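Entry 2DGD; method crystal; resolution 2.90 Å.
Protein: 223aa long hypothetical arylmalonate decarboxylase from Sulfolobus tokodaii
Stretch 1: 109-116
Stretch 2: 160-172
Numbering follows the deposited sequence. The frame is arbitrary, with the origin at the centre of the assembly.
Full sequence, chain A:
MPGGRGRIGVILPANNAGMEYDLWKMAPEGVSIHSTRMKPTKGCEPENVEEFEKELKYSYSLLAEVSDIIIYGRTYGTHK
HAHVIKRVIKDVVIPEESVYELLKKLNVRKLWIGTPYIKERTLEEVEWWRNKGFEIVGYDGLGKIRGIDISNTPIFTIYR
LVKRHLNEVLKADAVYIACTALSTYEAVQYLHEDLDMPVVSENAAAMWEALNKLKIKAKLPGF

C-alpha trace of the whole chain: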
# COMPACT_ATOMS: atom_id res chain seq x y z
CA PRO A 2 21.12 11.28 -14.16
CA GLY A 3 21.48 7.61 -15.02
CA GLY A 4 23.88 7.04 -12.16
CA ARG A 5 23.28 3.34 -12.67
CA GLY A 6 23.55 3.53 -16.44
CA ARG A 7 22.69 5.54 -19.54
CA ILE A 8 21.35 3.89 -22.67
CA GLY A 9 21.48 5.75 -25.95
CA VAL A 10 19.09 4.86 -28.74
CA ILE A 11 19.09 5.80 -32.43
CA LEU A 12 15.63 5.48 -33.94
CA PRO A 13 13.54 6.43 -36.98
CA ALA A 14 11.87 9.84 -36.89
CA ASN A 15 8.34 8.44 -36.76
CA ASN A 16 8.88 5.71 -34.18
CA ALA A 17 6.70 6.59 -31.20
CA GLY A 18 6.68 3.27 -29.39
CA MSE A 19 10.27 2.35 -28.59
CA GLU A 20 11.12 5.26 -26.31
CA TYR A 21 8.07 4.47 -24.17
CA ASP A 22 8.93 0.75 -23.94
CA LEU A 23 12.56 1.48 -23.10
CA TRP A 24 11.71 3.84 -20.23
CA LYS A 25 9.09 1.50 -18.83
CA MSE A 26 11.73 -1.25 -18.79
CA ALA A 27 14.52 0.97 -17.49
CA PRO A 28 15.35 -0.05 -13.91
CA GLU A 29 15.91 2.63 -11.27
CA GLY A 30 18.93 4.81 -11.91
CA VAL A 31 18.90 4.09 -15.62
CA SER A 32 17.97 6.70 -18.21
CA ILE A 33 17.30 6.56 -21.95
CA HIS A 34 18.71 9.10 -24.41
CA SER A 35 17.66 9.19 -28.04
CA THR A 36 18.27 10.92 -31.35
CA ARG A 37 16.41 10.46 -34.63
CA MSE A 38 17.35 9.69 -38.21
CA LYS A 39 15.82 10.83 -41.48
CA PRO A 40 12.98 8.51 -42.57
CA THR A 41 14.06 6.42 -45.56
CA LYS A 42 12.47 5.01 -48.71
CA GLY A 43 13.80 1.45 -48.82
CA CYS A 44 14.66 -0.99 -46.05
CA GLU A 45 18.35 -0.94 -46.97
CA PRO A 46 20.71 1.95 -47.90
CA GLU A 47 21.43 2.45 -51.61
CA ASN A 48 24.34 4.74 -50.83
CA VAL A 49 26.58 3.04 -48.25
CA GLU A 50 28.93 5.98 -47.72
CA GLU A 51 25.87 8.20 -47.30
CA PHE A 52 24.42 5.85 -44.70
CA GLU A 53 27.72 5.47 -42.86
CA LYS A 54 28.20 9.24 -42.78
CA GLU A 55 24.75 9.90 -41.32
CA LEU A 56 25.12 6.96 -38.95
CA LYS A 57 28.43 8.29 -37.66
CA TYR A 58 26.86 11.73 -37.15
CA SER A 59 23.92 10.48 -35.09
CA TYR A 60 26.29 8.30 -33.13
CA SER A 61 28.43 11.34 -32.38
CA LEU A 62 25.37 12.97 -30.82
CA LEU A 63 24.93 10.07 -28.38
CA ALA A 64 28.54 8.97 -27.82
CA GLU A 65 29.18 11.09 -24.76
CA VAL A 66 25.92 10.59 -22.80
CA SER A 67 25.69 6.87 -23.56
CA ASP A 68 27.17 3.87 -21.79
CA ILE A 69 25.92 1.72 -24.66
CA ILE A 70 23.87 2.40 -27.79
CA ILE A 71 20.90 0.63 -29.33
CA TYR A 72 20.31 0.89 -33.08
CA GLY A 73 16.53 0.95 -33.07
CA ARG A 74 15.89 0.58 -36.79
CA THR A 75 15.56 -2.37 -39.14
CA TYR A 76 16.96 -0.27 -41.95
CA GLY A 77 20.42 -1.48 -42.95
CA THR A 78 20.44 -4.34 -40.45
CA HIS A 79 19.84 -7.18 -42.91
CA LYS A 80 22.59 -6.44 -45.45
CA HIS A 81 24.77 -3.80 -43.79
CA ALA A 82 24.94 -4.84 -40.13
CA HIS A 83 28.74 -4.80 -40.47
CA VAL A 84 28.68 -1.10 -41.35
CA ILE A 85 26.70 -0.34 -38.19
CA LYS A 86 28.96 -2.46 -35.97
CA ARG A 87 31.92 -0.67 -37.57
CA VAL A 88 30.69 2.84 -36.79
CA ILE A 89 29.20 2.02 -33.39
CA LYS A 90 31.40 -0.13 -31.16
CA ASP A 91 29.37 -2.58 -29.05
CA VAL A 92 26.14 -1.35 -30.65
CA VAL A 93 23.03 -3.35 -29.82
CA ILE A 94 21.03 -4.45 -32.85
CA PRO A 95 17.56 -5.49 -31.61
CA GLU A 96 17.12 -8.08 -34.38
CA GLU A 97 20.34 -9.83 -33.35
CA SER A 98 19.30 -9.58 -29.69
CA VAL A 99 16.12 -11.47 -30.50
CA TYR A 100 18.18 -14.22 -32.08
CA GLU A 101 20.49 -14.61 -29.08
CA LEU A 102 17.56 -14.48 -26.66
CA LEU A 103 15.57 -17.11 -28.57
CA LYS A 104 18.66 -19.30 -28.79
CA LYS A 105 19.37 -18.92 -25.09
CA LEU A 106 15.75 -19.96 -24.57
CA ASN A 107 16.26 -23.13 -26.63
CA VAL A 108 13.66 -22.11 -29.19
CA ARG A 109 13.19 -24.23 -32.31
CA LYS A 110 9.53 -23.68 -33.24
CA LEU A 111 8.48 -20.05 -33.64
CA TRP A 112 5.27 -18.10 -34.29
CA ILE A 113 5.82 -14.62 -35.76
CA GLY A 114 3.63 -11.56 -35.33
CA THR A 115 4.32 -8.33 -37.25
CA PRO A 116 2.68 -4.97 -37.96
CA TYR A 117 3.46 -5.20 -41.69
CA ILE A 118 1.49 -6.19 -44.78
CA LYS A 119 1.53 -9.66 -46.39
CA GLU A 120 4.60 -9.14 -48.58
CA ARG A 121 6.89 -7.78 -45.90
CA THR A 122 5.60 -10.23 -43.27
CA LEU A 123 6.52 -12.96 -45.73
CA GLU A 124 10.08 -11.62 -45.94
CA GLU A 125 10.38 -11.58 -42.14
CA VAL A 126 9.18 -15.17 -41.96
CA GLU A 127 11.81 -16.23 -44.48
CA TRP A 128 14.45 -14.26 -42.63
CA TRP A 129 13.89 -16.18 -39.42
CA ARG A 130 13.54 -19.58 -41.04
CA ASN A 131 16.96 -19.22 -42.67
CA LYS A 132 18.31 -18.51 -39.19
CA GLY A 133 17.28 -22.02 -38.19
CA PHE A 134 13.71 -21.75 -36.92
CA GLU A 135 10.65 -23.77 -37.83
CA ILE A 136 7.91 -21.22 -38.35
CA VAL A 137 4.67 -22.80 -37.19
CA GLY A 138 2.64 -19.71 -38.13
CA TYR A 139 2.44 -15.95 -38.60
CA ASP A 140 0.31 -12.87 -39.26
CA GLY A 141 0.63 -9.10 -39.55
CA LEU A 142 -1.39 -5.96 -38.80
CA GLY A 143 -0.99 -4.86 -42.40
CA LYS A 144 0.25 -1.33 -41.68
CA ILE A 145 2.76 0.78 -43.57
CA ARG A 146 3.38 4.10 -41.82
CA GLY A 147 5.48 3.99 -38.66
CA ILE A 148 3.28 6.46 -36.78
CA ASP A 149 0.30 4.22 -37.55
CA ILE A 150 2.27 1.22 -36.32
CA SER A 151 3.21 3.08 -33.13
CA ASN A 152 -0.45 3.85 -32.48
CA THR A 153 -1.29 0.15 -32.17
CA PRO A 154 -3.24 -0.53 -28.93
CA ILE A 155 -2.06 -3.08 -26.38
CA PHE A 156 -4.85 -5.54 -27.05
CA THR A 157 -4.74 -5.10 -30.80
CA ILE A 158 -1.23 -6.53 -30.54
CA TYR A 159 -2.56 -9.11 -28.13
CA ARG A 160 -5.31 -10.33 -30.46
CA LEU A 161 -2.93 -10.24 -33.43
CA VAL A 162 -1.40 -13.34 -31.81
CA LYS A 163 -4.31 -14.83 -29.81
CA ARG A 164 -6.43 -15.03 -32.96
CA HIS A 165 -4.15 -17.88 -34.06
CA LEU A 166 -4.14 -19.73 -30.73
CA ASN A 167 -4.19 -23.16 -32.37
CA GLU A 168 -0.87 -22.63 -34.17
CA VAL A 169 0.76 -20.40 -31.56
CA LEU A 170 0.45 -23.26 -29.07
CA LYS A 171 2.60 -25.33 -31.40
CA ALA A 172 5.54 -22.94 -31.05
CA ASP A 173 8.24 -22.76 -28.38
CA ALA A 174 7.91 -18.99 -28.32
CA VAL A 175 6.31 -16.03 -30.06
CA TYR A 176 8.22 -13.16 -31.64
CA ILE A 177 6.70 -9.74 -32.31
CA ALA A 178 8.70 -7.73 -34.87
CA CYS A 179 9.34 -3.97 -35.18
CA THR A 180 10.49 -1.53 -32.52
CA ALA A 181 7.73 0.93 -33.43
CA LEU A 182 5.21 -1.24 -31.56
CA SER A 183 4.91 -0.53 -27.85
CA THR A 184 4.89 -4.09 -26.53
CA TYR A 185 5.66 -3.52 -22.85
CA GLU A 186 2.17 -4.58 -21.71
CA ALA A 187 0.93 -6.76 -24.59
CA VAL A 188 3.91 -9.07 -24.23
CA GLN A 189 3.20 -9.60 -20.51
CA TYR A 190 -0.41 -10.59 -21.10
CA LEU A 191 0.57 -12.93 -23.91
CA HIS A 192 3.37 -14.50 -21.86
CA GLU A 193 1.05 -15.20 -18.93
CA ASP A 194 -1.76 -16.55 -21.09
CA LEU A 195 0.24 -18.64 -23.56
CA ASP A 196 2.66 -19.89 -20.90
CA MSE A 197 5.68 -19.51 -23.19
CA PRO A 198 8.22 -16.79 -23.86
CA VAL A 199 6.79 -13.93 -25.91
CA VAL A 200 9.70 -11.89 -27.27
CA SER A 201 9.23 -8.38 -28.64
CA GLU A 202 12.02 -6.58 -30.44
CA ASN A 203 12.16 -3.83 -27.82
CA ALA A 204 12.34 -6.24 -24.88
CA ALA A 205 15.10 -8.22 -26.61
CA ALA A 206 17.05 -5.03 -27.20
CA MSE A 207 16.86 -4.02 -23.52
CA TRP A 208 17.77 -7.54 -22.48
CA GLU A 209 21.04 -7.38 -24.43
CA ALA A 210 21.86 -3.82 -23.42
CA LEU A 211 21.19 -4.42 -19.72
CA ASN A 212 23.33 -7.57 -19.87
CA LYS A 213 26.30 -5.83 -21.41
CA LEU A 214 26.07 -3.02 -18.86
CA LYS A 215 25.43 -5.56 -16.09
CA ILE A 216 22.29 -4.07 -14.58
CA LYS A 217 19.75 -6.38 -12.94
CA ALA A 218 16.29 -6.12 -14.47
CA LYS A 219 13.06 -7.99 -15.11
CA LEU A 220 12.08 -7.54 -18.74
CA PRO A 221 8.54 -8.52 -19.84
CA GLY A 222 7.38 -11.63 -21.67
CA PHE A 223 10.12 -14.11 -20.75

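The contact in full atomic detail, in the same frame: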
# COMPACT_ATOMS: atom_id res chain seq x y z
N ARG A 109 13.08 -23.65 -30.98
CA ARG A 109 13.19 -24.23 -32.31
C ARG A 109 11.95 -23.90 -33.15
O ARG A 109 12.07 -23.57 -34.33
CB ARG A 109 13.38 -25.75 -32.22
CG ARG A 109 14.76 -26.16 -31.74
CD ARG A 109 15.16 -27.54 -32.28
NE ARG A 109 15.46 -28.51 -31.22
CZ ARG A 109 14.59 -28.90 -30.29
NH1 ARG A 109 14.96 -29.79 -29.37
NH2 ARG A 109 13.36 -28.41 -30.27
N LYS A 110 10.77 -24.00 -32.54
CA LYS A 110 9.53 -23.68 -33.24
C LYS A 110 9.13 -22.25 -32.87
O LYS A 110 9.09 -21.88 -31.70
CB LYS A 110 8.43 -24.67 -32.87
CG LYS A 110 8.67 -26.05 -33.43
CD LYS A 110 7.71 -27.07 -32.87
CE LYS A 110 7.97 -28.44 -33.46
NZ LYS A 110 7.16 -29.50 -32.79
N LEU A 111 8.82 -21.45 -33.88
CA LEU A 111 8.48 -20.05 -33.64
C LEU A 111 7.22 -19.56 -34.37
O LEU A 111 6.94 -19.96 -35.50
CB LEU A 111 9.68 -19.20 -34.07
CG LEU A 111 9.69 -17.70 -33.81
CD1 LEU A 111 9.82 -17.45 -32.31
CD2 LEU A 111 10.85 -17.05 -34.55
N TRP A 112 6.46 -18.70 -33.69
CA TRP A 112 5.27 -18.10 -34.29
C TRP A 112 5.64 -16.62 -34.38
O TRP A 112 6.10 -16.02 -33.40
CB TRP A 112 4.05 -18.26 -33.40
CG TRP A 112 2.78 -17.95 -34.13
CD1 TRP A 112 1.98 -18.84 -34.80
CD2 TRP A 112 2.19 -16.65 -34.34
NE1 TRP A 112 0.94 -18.18 -35.40
CE2 TRP A 112 1.04 -16.84 -35.14
CE3 TRP A 112 2.53 -15.36 -33.92
CZ2 TRP A 112 0.22 -15.78 -35.53
CZ3 TRP A 112 1.71 -14.29 -34.31
CH2 TRP A 112 0.57 -14.51 -35.11
N ILE A 113 5.45 -16.02 -35.55
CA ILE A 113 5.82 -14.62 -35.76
C ILE A 113 4.69 -13.63 -36.00
O ILE A 113 3.88 -13.79 -36.91
CB ILE A 113 6.82 -14.51 -36.93
CG1 ILE A 113 8.09 -15.29 -36.59
CG2 ILE A 113 7.15 -13.05 -37.21
CD1 ILE A 113 9.02 -15.45 -37.76
N GLY A 114 4.64 -12.59 -35.17
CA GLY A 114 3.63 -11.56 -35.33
C GLY A 114 4.32 -10.29 -35.79
O GLY A 114 5.39 -9.97 -35.30
N THR A 115 3.72 -9.58 -36.75
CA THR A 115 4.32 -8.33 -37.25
C THR A 115 3.25 -7.27 -37.48
O THR A 115 2.05 -7.54 -37.41
CB THR A 115 5.06 -8.53 -38.60
OG1 THR A 115 4.12 -8.44 -39.67
CG2 THR A 115 5.73 -9.88 -38.66
N PRO A 116 3.67 -6.02 -37.72
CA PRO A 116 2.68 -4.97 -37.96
C PRO A 116 2.56 -4.69 -39.46
O PRO A 116 1.73 -3.90 -39.89
CB PRO A 116 3.27 -3.80 -37.19
CG PRO A 116 4.72 -3.93 -37.49
CD PRO A 116 4.98 -5.44 -37.37
N ARG A 160 -4.45 -9.50 -29.63
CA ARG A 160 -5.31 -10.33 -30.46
C ARG A 160 -4.64 -10.73 -31.77
O ARG A 160 -4.98 -11.74 -32.37
CB ARG A 160 -6.65 -9.62 -30.73
CG ARG A 160 -7.26 -9.02 -29.46
CD ARG A 160 -8.72 -9.40 -29.22
NE ARG A 160 -8.89 -10.75 -28.69
CZ ARG A 160 -10.01 -11.20 -28.11
NH1 ARG A 160 -10.07 -12.45 -27.68
NH2 ARG A 160 -11.05 -10.40 -27.94
N LEU A 161 -3.67 -9.94 -32.21
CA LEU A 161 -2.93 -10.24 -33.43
C LEU A 161 -2.37 -11.66 -33.30
O LEU A 161 -2.33 -12.41 -34.27
CB LEU A 161 -1.80 -9.22 -33.61
CG LEU A 161 -0.81 -9.23 -34.79
CD1 LEU A 161 0.49 -9.81 -34.32
CD2 LEU A 161 -1.36 -9.97 -35.99
N VAL A 162 -1.96 -12.02 -32.09
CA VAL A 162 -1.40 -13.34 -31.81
C VAL A 162 -2.49 -14.34 -31.38
O VAL A 162 -2.63 -15.41 -31.97
CB VAL A 162 -0.34 -13.25 -30.68
CG1 VAL A 162 0.19 -14.63 -30.34
CG2 VAL A 162 0.79 -12.36 -31.11
N LYS A 163 -3.26 -13.97 -30.36
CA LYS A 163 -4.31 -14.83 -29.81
C LYS A 163 -5.27 -15.39 -30.84
O LYS A 163 -5.79 -16.49 -30.68
CB LYS A 163 -5.10 -14.07 -28.75
CG LYS A 163 -5.69 -14.97 -27.68
CD LYS A 163 -4.59 -15.58 -26.85
CE LYS A 163 -5.14 -16.55 -25.83
NZ LYS A 163 -6.14 -15.90 -24.95
N ARG A 164 -5.52 -14.63 -31.89
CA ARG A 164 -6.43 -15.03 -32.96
C ARG A 164 -5.98 -16.33 -33.63
O ARG A 164 -6.76 -17.00 -34.27
CB ARG A 164 -6.52 -13.91 -33.98
CG ARG A 164 -7.33 -14.21 -35.21
CD ARG A 164 -7.21 -13.05 -36.18
NE ARG A 164 -7.55 -11.78 -35.53
CZ ARG A 164 -6.73 -10.73 -35.46
NH1 ARG A 164 -7.13 -9.62 -34.85
NH2 ARG A 164 -5.50 -10.79 -35.99
N HIS A 165 -4.70 -16.67 -33.47
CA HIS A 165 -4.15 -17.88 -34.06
C HIS A 165 -3.71 -18.86 -32.98
O HIS A 165 -2.73 -19.59 -33.15
CB HIS A 165 -2.95 -17.52 -34.94
CG HIS A 165 -3.31 -16.65 -36.10
ND1 HIS A 165 -3.95 -17.13 -37.22
CD2 HIS A 165 -3.15 -15.32 -36.29
CE1 HIS A 165 -4.17 -16.13 -38.06
NE2 HIS A 165 -3.70 -15.02 -37.52
N LEU A 166 -4.44 -18.87 -31.87
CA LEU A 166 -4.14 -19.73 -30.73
C LEU A 166 -3.68 -21.13 -31.11
O LEU A 166 -2.63 -21.60 -30.65
CB LEU A 166 -5.37 -19.85 -29.83
CG LEU A 166 -5.18 -19.71 -28.32
CD1 LEU A 166 -6.29 -20.48 -27.65
CD2 LEU A 166 -3.84 -20.24 -27.87
N ASN A 167 -4.47 -21.80 -31.94
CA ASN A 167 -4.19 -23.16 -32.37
C ASN A 167 -2.75 -23.40 -32.84
O ASN A 167 -2.13 -24.40 -32.48
CB ASN A 167 -5.17 -23.58 -33.46
CG ASN A 167 -4.81 -24.93 -34.09
OD1 ASN A 167 -4.75 -25.95 -33.40
ND2 ASN A 167 -4.55 -24.93 -35.40
N GLU A 168 -2.23 -22.49 -33.66
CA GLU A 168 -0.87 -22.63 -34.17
C GLU A 168 0.13 -22.15 -33.12
O GLU A 168 1.14 -22.82 -32.86
CB GLU A 168 -0.66 -21.79 -35.42
CG GLU A 168 -1.72 -21.88 -36.47
CD GLU A 168 -1.40 -20.92 -37.61
OE1 GLU A 168 -1.33 -19.69 -37.35
OE2 GLU A 168 -1.22 -21.39 -38.77
N VAL A 169 -0.13 -20.98 -32.55
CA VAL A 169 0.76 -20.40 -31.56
C VAL A 169 1.16 -21.41 -30.50
O VAL A 169 2.32 -21.45 -30.09
CB VAL A 169 0.12 -19.18 -30.86
CG1 VAL A 169 0.96 -18.76 -29.66
CG2 VAL A 169 0.02 -18.02 -31.83
N LEU A 170 0.20 -22.24 -30.09
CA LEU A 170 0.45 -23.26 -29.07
C LEU A 170 1.39 -24.34 -29.55
O LEU A 170 1.82 -25.16 -28.76
CB LEU A 170 -0.86 -23.89 -28.62
CG LEU A 170 -1.78 -22.96 -27.83
CD1 LEU A 170 -3.00 -23.73 -27.37
CD2 LEU A 170 -1.04 -22.38 -26.63
N LYS A 171 1.69 -24.34 -30.84
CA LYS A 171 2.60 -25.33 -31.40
C LYS A 171 4.03 -24.82 -31.38
O LYS A 171 4.97 -25.57 -31.64
CB LYS A 171 2.21 -25.66 -32.84
CG LYS A 171 0.88 -26.34 -33.00
CD LYS A 171 0.53 -26.43 -34.46
CE LYS A 171 -0.78 -27.15 -34.69
NZ LYS A 171 -1.12 -27.06 -36.14
N ALA A 172 4.21 -23.54 -31.07
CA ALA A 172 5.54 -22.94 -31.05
C ALA A 172 6.20 -23.03 -29.67
O ALA A 172 5.55 -23.36 -28.68
CB ALA A 172 5.45 -21.48 -31.49

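A strand packs here against two helical segments joined by a turn, and the strand's alternation sets the rule: Lys110 and Trp112 send CA-to-CB toward the helical side, Leu111 and Ile113 away from it. Arg109 lies out of reach.

Lys110 is exposed, and only part of it is covered. Its CD lies 3.4 Å from Lys171 O, while the extended chain carries the ammonium away from the contact, so the aliphatic part covers the partner and the charge stays outside. Lys110 O also sits 3.7 Å from Ala172 CB. Here the backbones come closest, with Lys110 CA 4.6 Å from Ala172 CA, and a methyl suits so narrow a gap.

Trp112 is the centrepiece: 155 Å² of it is covered, the largest share of any residue in a contact burying 453 Å² in total. With chi1 near t, its indole reaches along the helical segments. Val169 CG2 stands over one face, 3.4 Å from the centroid of the Trp112 five-membered ring and almost exactly on its normal, a CH-pi contact well served by a compact beta-branched side chain. At the ring edge, Trp112 NE1 donates a weak but nearly straight hydrogen bond to Glu168 OE1 at 3.4 Å, giving the indole's one polar group a partner. Also at the edge, Trp112 CZ2 meets His165 CD2 at 3.5 Å; His165 is the N-cap residue of the second helical segment. Further along the six-membered ring, Trp112 CZ3 touches Val162 CG2 at 3.8 Å.

Gly114 makes room for Leu161: Gly114 CA lies 3.7 Å from Leu161 CD1, and an ideal CB on Gly114 would clash at 2.8 Å from Leu161 CD1. Thr115 has its CA-to-CB bond directed away and contributes backbone, Thr115 N lying 4.0 Å from Leu161 CD1. Pro116 makes no contact. The design is one large aromatic flanked by small residues that serve two ends: Ala172 where the backbones come close, Gly114 where a leucine methyl takes the space.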